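Local coordinates for invasion protein InvA (Salmonella enterica, PDB 2X49), which takes part in invasion of the intestinal epithelium as a type III secretion export apparatus protein, represented here by its C-terminal domain, at residues S33-F36 / I37-V41; E149-H152 / M153-L157; V191-M194 / K195-M198. All coordinates share one frame; numbering follows the deposited sequence.

Overall arrangement
The three contacts are local and come one after another along the chain. None closes a long loop, and none nests in or crosses another. Interaction 1 forms the last turns of helix 27-39 and its exit at Gly40. Interaction 2 lies within helix 147-158. Interaction 3 joins the loop after helix 174-185 to the start of helix 194-204. In space they form a connected group. Tyr39 O of interaction 1 probably accepts a hydrogen bond from Val191 N of interaction 3, and Arg192 reaches back to Ile37 O. Met153 SD packs on Val41 CG1, linking interactions 1 and 2. Leu154 and Leu157 pack on Met198, linking interactions 2 and 3.

Interaction 1: S33-F36 / I37-V41; sequences SQFF and IDYGV
Ser33 O accepts the backbone N-H of Ile37 at 3.1 Å. The Ser33 hydroxyl turns back to Glu29 O. Gln34 follows, with CG anti to the backbone N (chi1 -164°) and the chain bent at chi2. This brings its amide to Asp38, where Gln34 NE2 donates to Asp38 OD1 at 2.9 Å. Asp38 OD1 lies near the Gln34 amide plane, but NE2 meets it from above the carboxylate plane. Next, the Phe35 ring carries Tyr39 CD2 over the centre of one face, with Phe35 CE1 to Tyr39 CD2 at 3.5 Å. The two ring planes are 35° apart, an oblique pairing. Asp38 OD2 is held by Tyr130 OH, and Tyr39 OH is hydrogen-bonded to Lys229 NZ. Phe36 O accepts both Gly40 N, at 2.9 Å, and Arg192 NH2. Gly40 then leaves the helix with positive phi. Val41 O folds back, 3.4 Å from Phe36 CA in a CA-H...O contact, and lies at the edges of the Phe35 and Phe36 rings. It is buried without a conventional hydrogen-bond partner. Polarised C-H groups therefore probably give this oxygen its main local compensation.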
ATOM      1  N   SER A  33      15.675  -5.297  -4.325  1.00 16.89           N
ATOM      2  CA  SER A  33      15.357  -6.501  -5.084  1.00 16.67           C
ATOM      3  C   SER A  33      13.941  -6.950  -4.827  1.00 16.27           C
ATOM      4  O   SER A  33      13.204  -7.340  -5.754  1.00 14.89           O
ATOM      5  CB  SER A  33      16.357  -7.648  -4.818  1.00 17.71           C
ATOM      6  OG  SER A  33      16.448  -7.926  -3.452  1.00 20.96           O
ATOM      7  N   GLN A  34      13.545  -6.892  -3.564  1.00 14.89           N
ATOM      8  CA  GLN A  34      12.198  -7.364  -3.153  1.00 15.33           C
ATOM      9  C   GLN A  34      11.101  -6.439  -3.684  1.00 13.15           C
ATOM     10  O   GLN A  34      10.023  -6.901  -4.069  1.00 14.19           O
ATOM     11  CB  GLN A  34      12.047  -7.566  -1.655  1.00 15.23           C
ATOM     12  CG  GLN A  34      10.801  -8.413  -1.358  1.00 16.31           C
ATOM     13  CD  GLN A  34      10.882  -9.842  -1.949  1.00 19.30           C
ATOM     14  OE1 GLN A  34      11.924 -10.494  -1.894  1.00 20.18           O
ATOM     15  NE2 GLN A  34       9.764 -10.337  -2.482  1.00 21.36           N
ATOM     16  N   PHE A  35      11.390  -5.140  -3.741  1.00 13.73           N
ATOM     17  CA  PHE A  35      10.390  -4.187  -4.174  1.00 14.23           C
ATOM     18  C   PHE A  35      10.100  -4.468  -5.629  1.00 15.28           C
ATOM     19  O   PHE A  35       8.965  -4.439  -6.067  1.00 15.21           O
ATOM     20  CB  PHE A  35      10.802  -2.721  -3.959  1.00 15.18           C
ATOM     21  CG  PHE A  35       9.687  -1.718  -4.098  1.00 14.76           C
ATOM     22  CD1 PHE A  35       8.918  -1.341  -3.027  1.00 16.79           C
ATOM     23  CD2 PHE A  35       9.387  -1.158  -5.322  1.00 14.56           C
ATOM     24  CE1 PHE A  35       7.896  -0.407  -3.147  1.00 16.13           C
ATOM     25  CE2 PHE A  35       8.351  -0.228  -5.400  1.00 14.69           C
ATOM     26  CZ  PHE A  35       7.642   0.119  -4.333  1.00 15.08           C
ATOM     27  N   PHE A  36      11.153  -4.746  -6.364  1.00 15.15           N
ATOM     28  CA  PHE A  36      11.047  -5.081  -7.825  1.00 16.28           C
ATOM     29  C   PHE A  36      10.179  -6.324  -8.033  1.00 16.47           C
ATOM     30  O   PHE A  36       9.285  -6.391  -8.901  1.00 16.49           O
ATOM     31  CB  PHE A  36      12.397  -5.217  -8.466  1.00 17.58           C
ATOM     32  CG  PHE A  36      12.331  -5.519  -9.917  1.00 17.14           C
ATOM     33  CD1 PHE A  36      11.648  -4.682 -10.749  1.00 19.98           C
ATOM     34  CD2 PHE A  36      12.956  -6.619 -10.428  1.00 19.74           C
ATOM     35  CE1 PHE A  36      11.576  -4.939 -12.088  1.00 22.98           C
ATOM     36  CE2 PHE A  36      12.873  -6.906 -11.766  1.00 21.06           C
ATOM     37  CZ  PHE A  36      12.170  -6.052 -12.578  1.00 20.13           C
ATOM     38  N   ILE A  37      10.415  -7.297  -7.194  1.00 14.36           N
ATOM     39  CA  ILE A  37       9.636  -8.560  -7.260  1.00 14.44           C
ATOM     40  C   ILE A  37       8.181  -8.292  -6.999  1.00 14.03           C
ATOM     41  O   ILE A  37       7.282  -8.736  -7.712  1.00 14.11           O
ATOM     42  CB  ILE A  37      10.188  -9.616  -6.307  1.00 14.26           C
ATOM     43  CG1 ILE A  37      11.511 -10.125  -6.878  1.00 16.06           C
ATOM     44  CG2 ILE A  37       9.274 -10.837  -6.255  1.00 15.27           C
ATOM     45  CD1 ILE A  37      12.406 -10.920  -5.919  1.00 19.26           C
ATOM     46  N   ASP A  38       7.973  -7.491  -5.971  1.00 13.68           N
ATOM     47  CA  ASP A  38       6.637  -7.301  -5.358  1.00 14.38           C
ATOM     48  C   ASP A  38       5.748  -6.372  -6.175  1.00 14.83           C
ATOM     49  O   ASP A  38       4.529  -6.531  -6.211  1.00 17.64           O
ATOM     50  CB  ASP A  38       6.667  -6.830  -3.909  1.00 15.30           C
ATOM     51  CG  ASP A  38       7.149  -7.887  -2.922  1.00 18.41           C
ATOM     52  OD1 ASP A  38       7.281  -9.083  -3.279  1.00 18.99           O
ATOM     53  OD2 ASP A  38       7.324  -7.452  -1.755  1.00 21.89           O
ATOM     54  N   TYR A  39       6.365  -5.387  -6.792  1.00 15.14           N
ATOM     55  CA  TYR A  39       5.630  -4.295  -7.467  1.00 16.59           C
ATOM     56  C   TYR A  39       5.932  -4.106  -8.951  1.00 16.37           C
ATOM     57  O   TYR A  39       5.164  -3.414  -9.666  1.00 16.22           O
ATOM     58  CB  TYR A  39       5.839  -2.959  -6.720  1.00 17.43           C
ATOM     59  CG  TYR A  39       5.232  -2.979  -5.354  1.00 19.76           C
ATOM     60  CD1 TYR A  39       3.859  -2.871  -5.169  1.00 23.10           C
ATOM     61  CD2 TYR A  39       6.026  -3.202  -4.239  1.00 22.41           C
ATOM     62  CE1 TYR A  39       3.296  -2.963  -3.931  1.00 25.44           C
ATOM     63  CE2 TYR A  39       5.458  -3.285  -2.958  1.00 21.40           C
ATOM     64  CZ  TYR A  39       4.110  -3.143  -2.820  1.00 26.60           C
ATOM     65  OH  TYR A  39       3.583  -3.249  -1.573  1.00 29.67           O
ATOM     66  N   GLY A  40       7.016  -4.678  -9.417  1.00 16.37           N
ATOM     67  CA  GLY A  40       7.364  -4.666 -10.829  1.00 17.75           C
ATOM     68  C   GLY A  40       8.077  -3.448 -11.331  1.00 19.32           C
ATOM     69  O   GLY A  40       8.245  -3.266 -12.538  1.00 20.34           O
ATOM     70  N   VAL A  41       8.503  -2.633 -10.398  1.00 18.89           N
ATOM     71  CA  VAL A  41       9.299  -1.432 -10.743  1.00 18.92           C
ATOM     72  C   VAL A  41      10.518  -1.305  -9.854  1.00 18.11           C
ATOM     73  O   VAL A  41      10.624  -1.869  -8.767  1.00 20.25           O
ATOM     74  CB  VAL A  41       8.460  -0.143 -10.759  1.00 19.17           C
ATOM     75  CG1 VAL A  41       7.250  -0.285 -11.760  1.00 20.47           C
ATOM     76  CG2 VAL A  41       7.972   0.153  -9.366  1.00 22.51           C
TER

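Interaction 2: E149-H152 / M153-L157; sequences ETKH and MLDQL
Thr150 O accepts the backbone N-H of Leu154 at 2.9 Å, in one of the shortest polar bonds of this turn. The two side chains lie alongside each other and point the same way, with Thr150 CG2 to Leu154 CD1 at 4.1 Å. The Thr150 hydroxyl is engaged elsewhere, with Gly146 O and Ser178 OG. One residue on, Lys151 O accepts Asp155 N, also at 2.9 Å. Lys151 bends at chi2 and again at chi4, which brings its ammonium group across to the carboxylate. The resulting salt bridge, Lys151 NZ to Asp155 OD1, is weak at 3.5 Å. A chi1 near 180° carries the His152 ring away from its own N and along the helix to the side-chain amide of Gln156. His152 CD2 comes within 3.3 Å of Gln156 OE1. The ring and amide planes are 54° apart, and no hydrogen bond joins them. Met153 N donates to Glu149 O, and Met153 CG rests 3.2 Å from that same oxygen. Thr150 and Leu154 are buried against helix 174-185, and Leu154 also meets helix 194-204. Lys151, His152 and Gln156 are exposed. This is the pattern of an amphipathic helix, with an apolar face inward and polar pairs spaced four residues apart outside.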
ATOM      1  N   GLU A 149      10.293   5.161 -17.453  1.00 16.61           N
ATOM      2  CA  GLU A 149      10.187   3.795 -16.903  1.00 16.60           C
ATOM      3  C   GLU A 149       9.079   3.023 -17.611  1.00 15.88           C
ATOM      4  O   GLU A 149       9.206   1.846 -17.967  1.00 17.72           O
ATOM      5  CB  GLU A 149       9.937   3.834 -15.413  1.00 17.04           C
ATOM      6  CG  GLU A 149      11.115   4.265 -14.586  1.00 17.99           C
ATOM      7  CD  GLU A 149      11.487   5.741 -14.720  1.00 20.14           C
ATOM      8  OE1 GLU A 149      10.574   6.619 -14.822  1.00 18.87           O
ATOM      9  OE2 GLU A 149      12.707   6.019 -14.709  1.00 24.41           O
ATOM     10  N   THR A 150       7.985   3.713 -17.840  1.00 15.23           N
ATOM     11  CA  THR A 150       6.852   3.096 -18.560  1.00 15.31           C
ATOM     12  C   THR A 150       7.263   2.676 -19.978  1.00 14.62           C
ATOM     13  O   THR A 150       6.971   1.589 -20.473  1.00 14.19           O
ATOM     14  CB  THR A 150       5.656   4.074 -18.608  1.00 14.86           C
ATOM     15  OG1 THR A 150       5.234   4.368 -17.277  1.00 15.32           O
ATOM     16  CG2 THR A 150       4.483   3.532 -19.445  1.00 16.36           C
ATOM     17  N   LYS A 151       7.998   3.550 -20.633  1.00 14.16           N
ATOM     18  CA  LYS A 151       8.359   3.308 -22.033  1.00 15.44           C
ATOM     19  C   LYS A 151       9.265   2.075 -22.111  1.00 15.92           C
ATOM     20  O   LYS A 151       9.238   1.296 -23.068  1.00 17.01           O
ATOM     21  CB  LYS A 151       9.001   4.555 -22.658  1.00 15.89           C
ATOM     22  CG  LYS A 151       9.654   4.310 -24.016  1.00 18.51           C
ATOM     23  CD  LYS A 151       8.651   4.101 -25.149  1.00 20.66           C
ATOM     24  CE  LYS A 151       9.351   4.310 -26.494  1.00 21.97           C
ATOM     25  NZ  LYS A 151       8.808   3.462 -27.607  1.00 23.36           N
ATOM     26  N   HIS A 152      10.047   1.912 -21.064  1.00 17.43           N
ATOM     27  CA  HIS A 152      11.013   0.804 -20.997  1.00 19.23           C
ATOM     28  C   HIS A 152      10.260  -0.493 -20.873  1.00 18.90           C
ATOM     29  O   HIS A 152      10.576  -1.516 -21.491  1.00 19.99           O
ATOM     30  CB  HIS A 152      11.917   0.925 -19.784  1.00 19.76           C
ATOM     31  CG  HIS A 152      12.924  -0.175 -19.678  1.00 22.29           C
ATOM     32  ND1 HIS A 152      14.134  -0.134 -20.334  1.00 25.66           N
ATOM     33  CD2 HIS A 152      12.894  -1.354 -19.013  1.00 26.89           C
ATOM     34  CE1 HIS A 152      14.817  -1.233 -20.061  1.00 26.02           C
ATOM     35  NE2 HIS A 152      14.085  -1.996 -19.270  1.00 27.20           N
ATOM     36  N   MET A 153       9.251  -0.415 -20.031  1.00 18.84           N
ATOM     37  CA  MET A 153       8.419  -1.573 -19.756  1.00 19.28           C
ATOM     38  C   MET A 153       7.667  -1.968 -20.995  1.00 17.95           C
ATOM     39  O   MET A 153       7.512  -3.145 -21.277  1.00 18.41           O
ATOM     40  CB  MET A 153       7.464  -1.343 -18.586  1.00 19.95           C
ATOM     41  CG  MET A 153       8.140  -1.047 -17.253  1.00 22.78           C
ATOM     42  SD  MET A 153       6.965  -0.500 -15.979  1.00 27.69           S
ATOM     43  CE  MET A 153       5.905  -1.893 -15.815  1.00 27.74           C
ATOM     44  N   LEU A 154       7.231  -0.968 -21.754  1.00 16.73           N
ATOM     45  CA  LEU A 154       6.431  -1.215 -22.979  1.00 16.18           C
ATOM     46  C   LEU A 154       7.303  -1.864 -24.031  1.00 16.66           C
ATOM     47  O   LEU A 154       6.904  -2.777 -24.750  1.00 15.76           O
ATOM     48  CB  LEU A 154       5.810   0.061 -23.560  1.00 15.71           C
ATOM     49  CG  LEU A 154       4.784   0.757 -22.657  1.00 15.43           C
ATOM     50  CD1 LEU A 154       4.396   2.088 -23.299  1.00 17.60           C
ATOM     51  CD2 LEU A 154       3.551  -0.139 -22.535  1.00 15.80           C
ATOM     52  N   ASP A 155       8.535  -1.390 -24.047  1.00 17.80           N
ATOM     53  CA  ASP A 155       9.532  -1.865 -25.008  1.00 19.74           C
ATOM     54  C   ASP A 155       9.893  -3.312 -24.753  1.00 19.82           C
ATOM     55  O   ASP A 155      10.013  -4.106 -25.688  1.00 20.20           O
ATOM     56  CB  ASP A 155      10.771  -0.963 -25.042  1.00 20.46           C
ATOM     57  CG  ASP A 155      10.540   0.257 -25.917  1.00 22.76           C
ATOM     58  OD1 ASP A 155       9.578   0.215 -26.714  1.00 26.72           O
ATOM     59  OD2 ASP A 155      11.309   1.236 -25.845  1.00 25.00           O
ATOM     60  N   GLN A 156       9.973  -3.636 -23.475  1.00 21.05           N
ATOM     61  CA  GLN A 156      10.287  -4.999 -23.034  1.00 21.92           C
ATOM     62  C   GLN A 156       9.154  -5.910 -23.456  1.00 21.80           C
ATOM     63  O   GLN A 156       9.344  -7.035 -23.892  1.00 21.57           O
ATOM     64  CB  GLN A 156      10.485  -5.083 -21.511  1.00 22.36           C
ATOM     65  CG  GLN A 156      11.768  -4.401 -20.987  1.00 25.47           C
ATOM     66  CD  GLN A 156      11.960  -4.510 -19.467  1.00 27.63           C
ATOM     67  OE1 GLN A 156      10.964  -4.066 -18.695  1.00 29.02           O
ATOM     68  NE2 GLN A 156      12.998  -4.980 -18.997  1.00 27.41           N
ATOM     69  N   LEU A 157       7.956  -5.386 -23.309  1.00 21.73           N
ATOM     70  CA  LEU A 157       6.736  -6.167 -23.561  1.00 21.97           C
ATOM     71  C   LEU A 157       6.575  -6.391 -25.053  1.00 21.86           C
ATOM     72  O   LEU A 157       6.097  -7.417 -25.531  1.00 21.90           O
ATOM     73  CB  LEU A 157       5.490  -5.467 -22.997  1.00 21.93           C
ATOM     74  CG  LEU A 157       4.184  -6.268 -23.130  1.00 23.32           C
ATOM     75  CD1 LEU A 157       3.834  -6.975 -21.828  1.00 24.87           C
ATOM     76  CD2 LEU A 157       3.015  -5.372 -23.590  1.00 24.78           C
TER

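Interaction 3: V191-M194 / K195-M198; sequences VRNM and KLIM
Asn193 and Leu196 meet where helix 194-204 begins. Asn193 is the N-cap. Its chi1 of -160° swings the amide forward over the first turn. Asn193 OD1 accepts Leu196 N at 3.3 Å, a weak capping bond. The other amide branch lies against the leucine, with Asn193 ND2 to Leu196 CD1 at 3.1 Å, unusually close for an N...C contact. Leu196 sets its CG beside its own backbone N, which lays CG against the Asn193 amide. Asn193 O accepts Ile197 N at 3.2 Å. Asn193 is also the centre of an inverse gamma turn, closed by a weak bond from Met194 N to Arg192 O. Ile197 is nearly extended at chi2 (168°). Ile197 CD1 therefore reaches back past the cap, 4.0 Å from Val191 CG1. Met194 O accepts Met198 N at 2.9 Å. The two methionine chains approach at Met194 CG and Met198 CG, 4.2 Å apart. Met198 packs on Leu154 and Leu157 of helix 147-158, and Met194 on Leu181 of helix 174-185. Asn193 thus takes up two N-H groups of the first turn, Leu196 N weakly through OD1 and Ile197 N through its carbonyl. The partial negative charge of OD1 probably suits the positive end of the helix dipole, while Val191 and Ile197 pack the preceding loop on the first turn.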
ATOM      1  N   VAL A 191       2.430  -3.868 -10.650  1.00 15.72           N
ATOM      2  CA  VAL A 191       2.414  -3.791 -12.126  1.00 16.53           C
ATOM      3  C   VAL A 191       3.295  -4.816 -12.796  1.00 16.58           C
ATOM      4  O   VAL A 191       3.643  -4.718 -13.976  1.00 18.14           O
ATOM      5  CB  VAL A 191       2.675  -2.387 -12.658  1.00 16.39           C
ATOM      6  CG1 VAL A 191       1.559  -1.446 -12.169  1.00 16.92           C
ATOM      7  CG2 VAL A 191       4.070  -1.857 -12.298  1.00 18.01           C
ATOM      8  N   ARG A 192       3.690  -5.809 -12.015  1.00 16.44           N
ATOM      9  CA  ARG A 192       4.491  -6.919 -12.555  1.00 17.83           C
ATOM     10  C   ARG A 192       3.841  -7.644 -13.739  1.00 17.82           C
ATOM     11  O   ARG A 192       4.513  -8.023 -14.674  1.00 18.53           O
ATOM     12  CB  ARG A 192       4.841  -7.952 -11.472  1.00 17.87           C
ATOM     13  CG  ARG A 192       5.680  -9.079 -12.022  1.00 21.37           C
ATOM     14  CD  ARG A 192       6.438  -9.810 -10.931  1.00 21.51           C
ATOM     15  NE  ARG A 192       7.691  -9.115 -10.626  1.00 22.70           N
ATOM     16  CZ  ARG A 192       8.748  -9.107 -11.414  1.00 23.38           C
ATOM     17  NH1 ARG A 192       8.739  -9.823 -12.527  1.00 25.92           N
ATOM     18  NH2 ARG A 192       9.840  -8.410 -11.082  1.00 23.91           N
ATOM     19  N   ASN A 193       2.532  -7.824 -13.647  1.00 19.05           N
ATOM     20  CA  ASN A 193       1.806  -8.539 -14.719  1.00 19.33           C
ATOM     21  C   ASN A 193       1.372  -7.584 -15.818  1.00 19.48           C
ATOM     22  O   ASN A 193       0.185  -7.281 -15.985  1.00 19.37           O
ATOM     23  CB  ASN A 193       0.616  -9.294 -14.171  1.00 19.72           C
ATOM     24  CG  ASN A 193       0.176 -10.385 -15.107  1.00 24.47           C
ATOM     25  OD1 ASN A 193       0.491 -10.364 -16.322  1.00 26.04           O
ATOM     26  ND2 ASN A 193      -0.516 -11.388 -14.553  1.00 27.49           N
ATOM     27  N   MET A 194       2.374  -7.103 -16.523  1.00 18.40           N
ATOM     28  CA  MET A 194       2.184  -6.067 -17.516  1.00 19.82           C
ATOM     29  C   MET A 194       1.321  -6.570 -18.638  1.00 18.57           C
ATOM     30  O   MET A 194       0.530  -5.812 -19.179  1.00 18.78           O
ATOM     31  CB  MET A 194       3.518  -5.535 -18.035  1.00 20.62           C
ATOM     32  CG  MET A 194       3.379  -4.177 -18.728  1.00 26.78           C
ATOM     33  SD  MET A 194       2.844  -2.878 -17.568  1.00 33.28           S
ATOM     34  CE  MET A 194       4.376  -2.566 -16.682  1.00 37.57           C
ATOM     35  N   LYS A 195       1.411  -7.847 -18.916  1.00 17.50           N
ATOM     36  CA  LYS A 195       0.694  -8.419 -20.082  1.00 17.31           C
ATOM     37  C   LYS A 195      -0.800  -8.290 -19.812  1.00 17.11           C
ATOM     38  O   LYS A 195      -1.615  -7.877 -20.657  1.00 15.89           O
ATOM     39  CB  LYS A 195       1.036  -9.871 -20.359  1.00 17.40           C
ATOM     40  CG  LYS A 195       0.286 -10.476 -21.575  1.00 19.97           C
ATOM     41  CD  LYS A 195       0.581 -11.942 -21.737  1.00 22.44           C
ATOM     42  CE  LYS A 195      -0.158 -12.558 -22.935  1.00 22.55           C
ATOM     43  NZ  LYS A 195       0.005 -14.054 -23.069  1.00 25.80           N
ATOM     44  N   LEU A 196      -1.164  -8.625 -18.599  1.00 16.83           N
ATOM     45  CA  LEU A 196      -2.606  -8.550 -18.223  1.00 17.80           C
ATOM     46  C   LEU A 196      -3.127  -7.119 -18.161  1.00 17.35           C
ATOM     47  O   LEU A 196      -4.273  -6.799 -18.516  1.00 17.23           O
ATOM     48  CB  LEU A 196      -2.875  -9.307 -16.936  1.00 18.47           C
ATOM     49  CG  LEU A 196      -2.777 -10.815 -17.161  1.00 23.71           C
ATOM     50  CD1 LEU A 196      -3.279 -11.567 -15.904  1.00 28.19           C
ATOM     51  CD2 LEU A 196      -3.512 -11.288 -18.429  1.00 27.82           C
ATOM     52  N   ILE A 197      -2.279  -6.214 -17.735  1.00 16.38           N
ATOM     53  CA  ILE A 197      -2.650  -4.861 -17.628  1.00 17.16           C
ATOM     54  C   ILE A 197      -2.905  -4.346 -19.039  1.00 16.03           C
ATOM     55  O   ILE A 197      -3.853  -3.614 -19.271  1.00 16.13           O
ATOM     56  CB  ILE A 197      -1.629  -4.000 -16.886  1.00 16.83           C
ATOM     57  CG1 ILE A 197      -1.659  -4.378 -15.410  1.00 16.21           C
ATOM     58  CG2 ILE A 197      -1.938  -2.528 -16.988  1.00 19.45           C
ATOM     59  CD1 ILE A 197      -0.488  -3.796 -14.645  1.00 18.12           C
ATOM     60  N   MET A 198      -2.001  -4.677 -19.922  1.00 16.19           N
ATOM     61  CA  MET A 198      -2.105  -4.252 -21.347  1.00 16.69           C
ATOM     62  C   MET A 198      -3.323  -4.840 -22.011  1.00 17.20           C
ATOM     63  O   MET A 198      -3.994  -4.159 -22.811  1.00 17.01           O
ATOM     64  CB  MET A 198      -0.826  -4.508 -22.117  1.00 17.13           C
ATOM     65  CG  MET A 198       0.345  -3.700 -21.659  1.00 18.54           C
ATOM     66  SD  MET A 198       0.140  -1.960 -22.047  1.00 23.67           S
ATOM     67  CE  MET A 198       0.092  -1.268 -20.414  1.00 29.65           C
TER